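PDB 3IGH: uncharacterized metal-dependent hydrolase from Pyrococcus horikoshii, which is of unknown specific function but probably hydrolyses carbon-nitrogen bonds other than peptide bonds. Local coordinates for residues A[113-116]-A[120-123]; A[128-133]-A[147-152]; A[152-157]-A[165-170]. All blocks are in the same frame, centred on the assembly; numbering follows the deposited sequence. Where two conformers were deposited one is given.

Contact 1. Residues A[113-116]-A[120-123]; sequences LGEW and KELN. With SO4 (sulfate ion), chain I.
Trp116 and Glu121 meet mainly through water. The carbonyl O of Trp116 and OE2 of Glu121, both acceptors, stay 3.9 Å apart, and a water joins the two residues instead. It stands 2.7 Å from Trp116 O and 2.5 Å from OE1 of Glu121; it can donate to both, though with more acceptors around it than protons its hydrogens may be shared out otherwise. Glu121 reaches it on a chain extended beyond CG, while its other oxygen, OE2, is hydrogen-bonded to a residue flanking one of the segments.

The one charged approach is between like charges, and probably mildly unfavourable. OE2 of Glu115 approaches OE1 of Glu121 to 4.3 Å, and two carboxylates this close would be expected to raise each other's proton affinity somewhat. Ile88 of helix 88-96 touches both side chains.

The indole turns away from 120-123 toward a sulfate, probably from the crystallisation liquor, that sits at the ring edge in the ring plane. NE1 of Trp116 points almost straight at sulfate O1, at 3.3 Å with an N-H...O angle of 164°, and makes a weak, more bent bond to O3. Gln110 holds the same ion, and Val138 packs against the indole. An alanine here has neither NE1 nor the ring, so the sulfate is likely to be held less firmly, and Val138 would probably lose a packing partner.

Gly114, at a phi of 101°, ends helix 110-113, and Thr118 OG1 accepts from Glu121 N. The whole is a short surface loop between two brief helices, 110-113 and 119-122, tied by water to the second.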
loop_
_atom_site.group_PDB
_atom_site.type_symbol
_atom_site.label_atom_id
_atom_site.label_comp_id
_atom_site.label_asym_id
_atom_site.label_seq_id
_atom_site.Cartn_x
_atom_site.Cartn_y
_atom_site.Cartn_z
ATOM N N LEU A 113 13.736 43.786 17.835
ATOM C CA LEU A 113 12.482 44.510 18.032
ATOM C C LEU A 113 12.614 45.638 19.061
ATOM O O LEU A 113 11.962 46.675 18.940
ATOM C CB LEU A 113 11.392 43.534 18.501
ATOM C CG LEU A 113 10.915 42.435 17.541
ATOM C CD1 LEU A 113 10.064 41.417 18.290
ATOM C CD2 LEU A 113 10.155 43.032 16.373
ATOM N N GLY A 114 13.461 45.422 20.062
ATOM C CA GLY A 114 13.598 46.355 21.178
ATOM C C GLY A 114 12.872 45.906 22.432
ATOM O O GLY A 114 13.101 46.443 23.523
ATOM N N GLU A 115 12.015 44.898 22.263
ATOM C CA GLU A 115 11.050 44.457 23.270
ATOM C C GLU A 115 10.397 43.144 22.808
ATOM O O GLU A 115 10.454 42.803 21.629
ATOM C CB GLU A 115 9.970 45.534 23.469
ATOM C CG GLU A 115 9.289 45.989 22.177
ATOM C CD GLU A 115 8.235 47.068 22.397
ATOM O OE1 GLU A 115 8.067 47.924 21.503
ATOM O OE2 GLU A 115 7.568 47.064 23.455
ATOM N N TRP A 116 9.772 42.421 23.735
ATOM C CA TRP A 116 9.041 41.193 23.400
ATOM C C TRP A 116 7.684 41.518 22.782
ATOM O O TRP A 116 7.026 42.475 23.201
ATOM C CB TRP A 116 8.839 40.340 24.650
ATOM C CG TRP A 116 10.070 39.632 25.134
ATOM C CD1 TRP A 116 11.206 40.202 25.647
ATOM C CD2 TRP A 116 10.277 38.216 25.183
ATOM N NE1 TRP A 116 12.109 39.227 26.001
ATOM C CE2 TRP A 116 11.565 37.998 25.729
ATOM C CE3 TRP A 116 9.502 37.106 24.816
ATOM C CZ2 TRP A 116 12.096 36.715 25.910
ATOM C CZ3 TRP A 116 10.026 35.831 25.004
ATOM C CH2 TRP A 116 11.311 35.647 25.547
ATOM N N LYS A 120 -1.563 40.951 23.677
ATOM C CA LYS A 120 -2.346 42.174 23.443
ATOM C C LYS A 120 -2.052 42.833 22.099
ATOM O O LYS A 120 -2.978 43.221 21.388
ATOM C CB LYS A 120 -2.139 43.186 24.576
ATOM C CG LYS A 120 -2.932 42.884 25.832
ATOM C CD LYS A 120 -2.542 43.810 26.970
ATOM C CE LYS A 120 -3.234 43.407 28.262
ATOM N NZ LYS A 120 -2.706 44.166 29.427
ATOM N N GLU A 121 -0.769 42.950 21.755
ATOM C CA GLU A 121 -0.351 43.556 20.480
ATOM C C GLU A 121 -0.811 42.721 19.287
ATOM O O GLU A 121 -1.224 43.255 18.253
ATOM C CB GLU A 121 1.170 43.737 20.442
ATOM C CG GLU A 121 1.698 44.821 21.383
ATOM C CD GLU A 121 3.151 44.610 21.801
ATOM O OE1 GLU A 121 3.645 45.415 22.615
ATOM O OE2 GLU A 121 3.802 43.646 21.333
ATOM N N LEU A 122 -0.773 41.403 19.456
ATOM C CA LEU A 122 -1.161 40.481 18.394
ATOM C C LEU A 122 -2.682 40.371 18.237
ATOM O O LEU A 122 -3.167 39.839 17.232
ATOM C CB LEU A 122 -0.538 39.107 18.640
ATOM C CG LEU A 122 0.993 39.037 18.637
ATOM C CD1 LEU A 122 1.450 37.647 19.058
ATOM C CD2 LEU A 122 1.559 39.412 17.279
ATOM N N ASN A 123 -3.427 40.880 19.221
ATOM C CA ASN A 123 -4.893 40.975 19.122
ATOM C C ASN A 123 -5.364 41.911 18.003
ATOM O O ASN A 123 -6.511 41.823 17.559
ATOM C CB ASN A 123 -5.518 41.361 20.471
ATOM C CG ASN A 123 -5.576 40.196 21.449
ATOM O OD1 ASN A 123 -5.578 39.026 21.053
ATOM N ND2 ASN A 123 -5.628 40.513 22.736
HETATM S S SO4 I . 15.720 39.133 27.383
HETATM O O1 SO4 I . 14.841 40.302 27.451
HETATM O O2 SO4 I . 16.633 39.133 28.523
HETATM O O3 SO4 I . 14.908 37.918 27.414
HETATM O O4 SO4 I . 16.503 39.176 26.150
HETATM O O HOH W 1 5.915 44.907 23.655
#

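Contact 2. Residues A[128-133]-A[147-152]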
loop_
_atom_site.group_PDB
_atom_site.type_symbol
_atom_site.label_atom_id
_atom_site.label_comp_id
_atom_site.label_asym_id
_atom_site.label_seq_id
_atom_site.Cartn_x
_atom_site.Cartn_y
_atom_site.Cartn_z
ATOM N N PRO A 128 -6.454 33.940 14.394
ATOM C CA PRO A 128 -5.521 33.307 15.332
ATOM C C PRO A 128 -4.091 33.499 14.819
ATOM O O PRO A 128 -3.830 33.319 13.623
ATOM C CB PRO A 128 -5.922 31.825 15.292
ATOM C CG PRO A 128 -7.325 31.826 14.765
ATOM C CD PRO A 128 -7.388 32.959 13.807
ATOM N N VAL A 129 -3.209 33.928 15.719
ATOM C CA VAL A 129 -1.806 34.226 15.408
ATOM C C VAL A 129 -0.933 33.445 16.372
ATOM O O VAL A 129 -1.159 33.474 17.578
ATOM C CB VAL A 129 -1.493 35.755 15.538
ATOM C CG1 VAL A 129 0.015 36.033 15.448
ATOM C CG2 VAL A 129 -2.206 36.531 14.464
ATOM N N PHE A 130 0.057 32.739 15.831
ATOM C CA PHE A 130 1.022 31.997 16.627
ATOM C C PHE A 130 2.405 32.279 16.028
ATOM O O PHE A 130 2.654 31.952 14.865
ATOM C CB PHE A 130 0.692 30.502 16.565
ATOM C CG PHE A 130 1.544 29.645 17.464
ATOM C CD1 PHE A 130 1.164 29.414 18.777
ATOM C CD2 PHE A 130 2.718 29.053 16.991
ATOM C CE1 PHE A 130 1.927 28.619 19.615
ATOM C CE2 PHE A 130 3.494 28.257 17.827
ATOM C CZ PHE A 130 3.094 28.033 19.138
ATOM N N ILE A 131 3.289 32.916 16.795
ATOM C CA ILE A 131 4.591 33.337 16.236
ATOM C C ILE A 131 5.796 32.804 17.001
ATOM O O ILE A 131 5.991 33.095 18.184
ATOM C CB ILE A 131 4.698 34.879 15.995
ATOM C CG1 ILE A 131 4.456 35.688 17.282
ATOM C CG2 ILE A 131 3.737 35.318 14.899
ATOM C CD1 ILE A 131 4.903 37.153 17.182
ATOM N N TYR A 132 6.609 32.015 16.301
ATOM C CA TYR A 132 7.819 31.457 16.881
ATOM C C TYR A 132 8.915 32.505 16.948
ATOM O O TYR A 132 9.137 33.235 15.985
ATOM C CB TYR A 132 8.337 30.315 16.020
ATOM C CG TYR A 132 7.572 29.028 16.140
ATOM C CD1 TYR A 132 7.776 28.171 17.228
ATOM C CD2 TYR A 132 6.671 28.641 15.146
ATOM C CE1 TYR A 132 7.083 26.962 17.327
ATOM C CE2 TYR A 132 5.972 27.436 15.239
ATOM C CZ TYR A 132 6.188 26.604 16.325
ATOM O OH TYR A 132 5.497 25.419 16.414
ATOM N N ARG A 133 9.595 32.559 18.088
ATOM C CA ARG A 133 10.860 33.280 18.202
ATOM C C ARG A 133 11.904 32.557 17.364
ATOM O O ARG A 133 11.797 31.350 17.132
ATOM C CB ARG A 133 11.336 33.309 19.658
ATOM C CG ARG A 133 12.512 34.273 19.919
ATOM C CD ARG A 133 13.052 34.190 21.339
ATOM N NE ARG A 133 14.257 35.010 21.455
ATOM C CZ ARG A 133 15.500 34.572 21.251
ATOM N NH1 ARG A 133 15.733 33.302 20.942
ATOM N NH2 ARG A 133 16.520 35.409 21.368
ATOM N N GLU A 147 -7.393 30.467 22.541
ATOM C CA GLU A 147 -8.693 29.801 22.634
ATOM C C GLU A 147 -8.635 28.430 21.967
ATOM O O GLU A 147 -9.052 27.430 22.561
ATOM C CB GLU A 147 -9.789 30.658 21.990
ATOM C CG GLU A 147 -11.199 30.061 22.090
ATOM C CD GLU A 147 -11.666 29.869 23.532
ATOM O OE1 GLU A 147 -11.421 30.765 24.370
ATOM O OE2 GLU A 147 -12.287 28.823 23.823
ATOM N N LEU A 148 -8.090 28.393 20.749
ATOM C CA LEU A 148 -7.907 27.136 20.010
ATOM C C LEU A 148 -6.984 26.157 20.724
ATOM O O LEU A 148 -7.210 24.941 20.693
ATOM C CB LEU A 148 -7.368 27.408 18.607
ATOM C CG LEU A 148 -8.333 27.947 17.550
ATOM C CD1 LEU A 148 -7.562 28.378 16.316
ATOM C CD2 LEU A 148 -9.396 26.909 17.183
ATOM N N LEU A 149 -5.946 26.684 21.374
ATOM C CA LEU A 149 -4.916 25.826 21.958
ATOM C C LEU A 149 -5.354 25.195 23.265
ATOM O O LEU A 149 -5.015 24.040 23.530
ATOM C CB LEU A 149 -3.598 26.587 22.160
ATOM C CG LEU A 149 -2.759 26.954 20.933
ATOM C CD1 LEU A 149 -1.566 27.815 21.363
ATOM C CD2 LEU A 149 -2.293 25.705 20.169
ATOM N N ASN A 150 -6.093 25.966 24.072
ATOM C CA ASN A 150 -6.553 25.534 25.391
ATOM C C ASN A 150 -5.447 24.840 26.189
ATOM O O ASN A 150 -5.581 23.674 26.591
ATOM C CB ASN A 150 -7.807 24.644 25.267
ATOM C CG ASN A 150 -8.554 24.498 26.585
ATOM O OD1 ASN A 150 -8.895 25.489 27.232
ATOM N ND2 ASN A 150 -8.791 23.259 26.998
ATOM N N LEU A 151 -4.343 25.562 26.377
ATOM C CA LEU A 151 -3.144 25.021 27.023
ATOM C C LEU A 151 -3.344 24.825 28.513
ATOM O O LEU A 151 -4.094 25.569 29.144
ATOM C CB LEU A 151 -1.933 25.934 26.784
ATOM C CG LEU A 151 -1.510 26.176 25.330
ATOM C CD1 LEU A 151 -0.335 27.154 25.256
ATOM C CD2 LEU A 151 -1.178 24.860 24.611
ATOM N N THR A 152 -2.674 23.811 29.059
ATOM C CA THR A 152 -2.700 23.521 30.488
ATOM C C THR A 152 -1.956 24.642 31.221
ATOM O O THR A 152 -0.852 25.010 30.810
ATOM C CB THR A 152 -2.049 22.143 30.786
ATOM O OG1 THR A 152 -2.686 21.131 29.997
ATOM C CG2 THR A 152 -2.164 21.764 32.263
#
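Leu148 and Leu149 both offer their carbonyl oxygens to NH2 of Arg179, Leu148 O through a sound hydrogen bond and Leu149 O through a weak one. The guanidinium thus binds the last turn of helix 143-149 to helix 166-180. Directly afterwards Asn150 adopts a positive phi of 45°, and the chain leaves the helix.

The contact itself is helix-on-sheet packing in an alpha/beta region: helix 143-149 lies against strand 129-133, which runs between strands 103-108 and 138-141 of a mixed sheet. It is wholly apolar and rests on two pairs of side chains, one near the surface and one buried.

At the outer pair, CD1 of Leu148 comes up to the ring of Pro128, 3.8 Å from CG and 4.0 Å from CB. A single methyl branch does the touching, and Leu148 remains largely exposed.

Deeper in, Leu149 uses its own CD1 against Phe130, the two side chains crossing at about a right angle. The methyl lies 4.0 Å from CE1 and 4.1 Å from CD1 of the phenyl ring, so it touches two neighbouring ring carbons, coming in obliquely. With CG opposite the backbone N (chi1 -174°), the ring of Phe130 is placed where Leu149 can reach it. Ile176 of helix 166-180 touches both Phe130 and Leu149, and Ala139 and Ala141 of the adjoining strand also pack on Phe130.

Two residues further along the strand, on the same side, Tyr132 presents a ring face to the edge of Phe130, whose CE2 sits 3.5 Å above the tyrosine plane, offset toward the rim.

Contact 3. Residues A[152-157]-A[165-170]; sequences TPSKDF and KEKSLE. With SO4 (sulfate ion), chain P.
Asp156 and Lys165 are joined both through backbone and through side chains, where the chain enters and leaves the antiparallel pair of strands 157-158 and 163-165. Leading into the first strand, a type I beta turn runs from Ser154 to Phe157 and carries an ST turn; after the second, helix 166-180 begins.

The backbone link is Lys165 N to Asp156 O, 3.0 Å long and nearly in line with the carbonyl.

Lys155, Asp156, Lys165 and Glu166 form a salt-bridge network. NZ of Lys165 lies 3.2 Å from OD1 of Asp156, approaching on the anti side and 21° out of the carboxylate plane. The lysine chain curls there through a bend at its last torsion (chi4 67°), and NZ also makes a salt bridge with OE2 of Glu166, its hydrogen bond there weak. That shared ammonium, with a long and weaker contribution from Lys155, probably offsets the repulsion between Asp156 OD1 and Glu166 OE1, only 3.5 Å apart, whose carboxylate planes are turned 50° from each other.

A sulfate, probably from the crystallisation liquor, spans the two segments: Lys155 N donates to its O2, and NZ of Lys167 to its O1 at 2.9 Å. The aliphatic part of Lys167 passes Asp156, with CG 3.5 Å from OD2.

Hydroxyls make up the remaining polar links. Ser154 OG accepts from Asp156 N in the ST turn and donates a weak bond to Ser168 OG. Ser168 OG also touches CB of both Asp156 and Phe157, and donates in turn to a water at 2.8 Å, which itself donates a hydrogen bond to Thr152 O at 2.6 Å.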
loop_
_atom_site.group_PDB
_atom_site.type_symbol
_atom_site.label_atom_id
_atom_site.label_comp_id
_atom_site.label_asym_id
_atom_site.label_seq_id
_atom_site.Cartn_x
_atom_site.Cartn_y
_atom_site.Cartn_z
ATOM N N THR A 152 -2.674 23.811 29.059
ATOM C CA THR A 152 -2.700 23.521 30.488
ATOM C C THR A 152 -1.956 24.642 31.221
ATOM O O THR A 152 -0.852 25.010 30.810
ATOM C CB THR A 152 -2.049 22.143 30.786
ATOM O OG1 THR A 152 -2.686 21.131 29.997
ATOM C CG2 THR A 152 -2.164 21.764 32.263
ATOM N N PRO A 153 -2.581 25.221 32.269
ATOM C CA PRO A 153 -1.917 26.225 33.106
ATOM C C PRO A 153 -0.606 25.711 33.695
ATOM O O PRO A 153 -0.575 24.615 34.258
ATOM C CB PRO A 153 -2.933 26.472 34.227
ATOM C CG PRO A 153 -4.246 26.147 33.612
ATOM C CD PRO A 153 -3.970 24.983 32.711
ATOM N N SER A 154 0.464 26.487 33.513
ATOM C CA SER A 154 1.774 26.205 34.116
ATOM C C SER A 154 2.655 27.457 34.144
ATOM O O SER A 154 2.278 28.502 33.599
ATOM C CB SER A 154 2.493 25.048 33.399
ATOM O OG SER A 154 3.177 25.473 32.236
ATOM N N LYS A 155 3.827 27.343 34.775
ATOM C CA LYS A 155 4.821 28.431 34.801
ATOM C C LYS A 155 5.433 28.726 33.424
ATOM O O LYS A 155 5.930 29.828 33.179
ATOM C CB LYS A 155 5.916 28.159 35.843
ATOM C CG LYS A 155 6.406 26.720 35.923
ATOM C CD LYS A 155 7.723 26.514 35.204
ATOM C CE LYS A 155 8.292 25.136 35.512
ATOM N NZ LYS A 155 9.563 24.883 34.780
ATOM N N ASP A 156 5.364 27.741 32.529
ATOM C CA ASP A 156 5.859 27.864 31.162
ATOM C C ASP A 156 4.855 28.511 30.194
ATOM O O ASP A 156 5.167 28.750 29.023
ATOM C CB ASP A 156 6.281 26.488 30.652
ATOM C CG ASP A 156 7.485 25.933 31.393
ATOM O OD1 ASP A 156 8.315 26.736 31.875
ATOM O OD2 ASP A 156 7.610 24.689 31.476
ATOM N N PHE A 157 3.656 28.795 30.693
ATOM C CA PHE A 157 2.632 29.478 29.918
ATOM C C PHE A 157 2.152 30.710 30.681
ATOM O O PHE A 157 1.410 30.611 31.662
ATOM C CB PHE A 157 1.478 28.515 29.578
ATOM C CG PHE A 157 0.255 29.181 28.979
ATOM C CD1 PHE A 157 0.368 30.209 28.035
ATOM C CD2 PHE A 157 -1.021 28.739 29.330
ATOM C CE1 PHE A 157 -0.764 30.809 27.488
ATOM C CE2 PHE A 157 -2.159 29.328 28.781
ATOM C CZ PHE A 157 -2.031 30.366 27.857
ATOM N N LYS A 165 6.568 28.637 26.372
ATOM C CA LYS A 165 7.927 28.096 26.310
ATOM C C LYS A 165 8.016 26.707 26.925
ATOM O O LYS A 165 7.055 26.228 27.532
ATOM C CB LYS A 165 8.925 29.049 26.988
ATOM C CG LYS A 165 8.643 29.332 28.464
ATOM C CD LYS A 165 9.562 30.425 29.005
ATOM C CE LYS A 165 9.302 30.699 30.481
ATOM N NZ LYS A 165 9.682 29.542 31.335
ATOM N N GLU A 166 9.176 26.074 26.749
ATOM C CA GLU A 166 9.500 24.762 27.326
ATOM C C GLU A 166 8.431 23.695 27.061
ATOM O O GLU A 166 8.119 23.419 25.897
ATOM C CB GLU A 166 9.872 24.894 28.812
ATOM C CG GLU A 166 11.134 25.749 29.046
ATOM C CD GLU A 166 11.445 25.993 30.521
ATOM O OE1 GLU A 166 11.379 25.036 31.326
ATOM O OE2 GLU A 166 11.775 27.147 30.874
ATOM N N LYS A 167 7.848 23.120 28.112
ATOM C CA LYS A 167 6.888 22.035 27.919
ATOM C C LYS A 167 5.509 22.514 27.468
ATOM O O LYS A 167 4.755 21.736 26.884
ATOM C CB LYS A 167 6.800 21.107 29.137
ATOM C CG LYS A 167 6.148 21.696 30.369
ATOM C CD LYS A 167 6.060 20.637 31.467
ATOM C CE LYS A 167 5.680 21.238 32.810
ATOM N NZ LYS A 167 4.290 21.780 32.822
ATOM N N SER A 168 5.192 23.786 27.723
ATOM C CA SER A 168 3.966 24.390 27.192
ATOM C C SER A 168 4.041 24.574 25.675
ATOM O O SER A 168 3.019 24.502 24.988
ATOM C CB SER A 168 3.665 25.721 27.872
ATOM O OG SER A 168 3.388 25.523 29.246
ATOM N N LEU A 169 5.248 24.826 25.164
ATOM C CA LEU A 169 5.472 24.921 23.721
ATOM C C LEU A 169 5.379 23.548 23.078
ATOM O O LEU A 169 4.853 23.408 21.965
ATOM C CB LEU A 169 6.821 25.573 23.400
ATOM C CG LEU A 169 7.043 25.803 21.897
ATOM C CD1 LEU A 169 6.011 26.772 21.329
ATOM C CD2 LEU A 169 8.437 26.287 21.623
ATOM N N GLU A 170 5.903 22.547 23.785
ATOM C CA GLU A 170 5.781 21.147 23.394
ATOM C C GLU A 170 4.298 20.767 23.299
ATOM O O GLU A 170 3.883 20.078 22.366
ATOM C CB GLU A 170 6.511 20.271 24.418
ATOM C CG GLU A 170 6.504 18.767 24.147
ATOM C CD GLU A 170 7.055 17.959 25.318
ATOM O OE1 GLU A 170 7.868 18.500 26.100
ATOM O OE2 GLU A 170 6.673 16.777 25.455
HETATM S S SO4 P . 4.062 23.555 36.537
HETATM O O1 SO4 P . 4.639 23.272 35.229
HETATM O O2 SO4 P . 3.685 24.961 36.626
HETATM O O3 SO4 P . 2.869 22.735 36.733
HETATM O O4 SO4 P . 5.051 23.244 37.566
HETATM O O HOH W 2 1.017 24.045 29.338
#

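In the fold
The three contacts follow one another along the chain, none enclosing another, between strands 58-68 and 202-210, which probably belong to the TIM barrel of the amidohydrolase family. All lie on one flank of the chain, their centres about 26 to 32 Å from the chain's centre. Contacts 1 and 2, with centres about 15 Å apart, meet where Leu122 packs on Val129 and Ile131. Contacts 2 and 3, with centres about 11 Å apart, share Thr152 and join through Leu169 on Phe130 and Tyr132, and Leu151 on Phe157. Contacts 1 and 3 do not touch. Strand 129-133 therefore links helices 119-122 and 166-180 in an alpha/beta unit built round a mixed sheet.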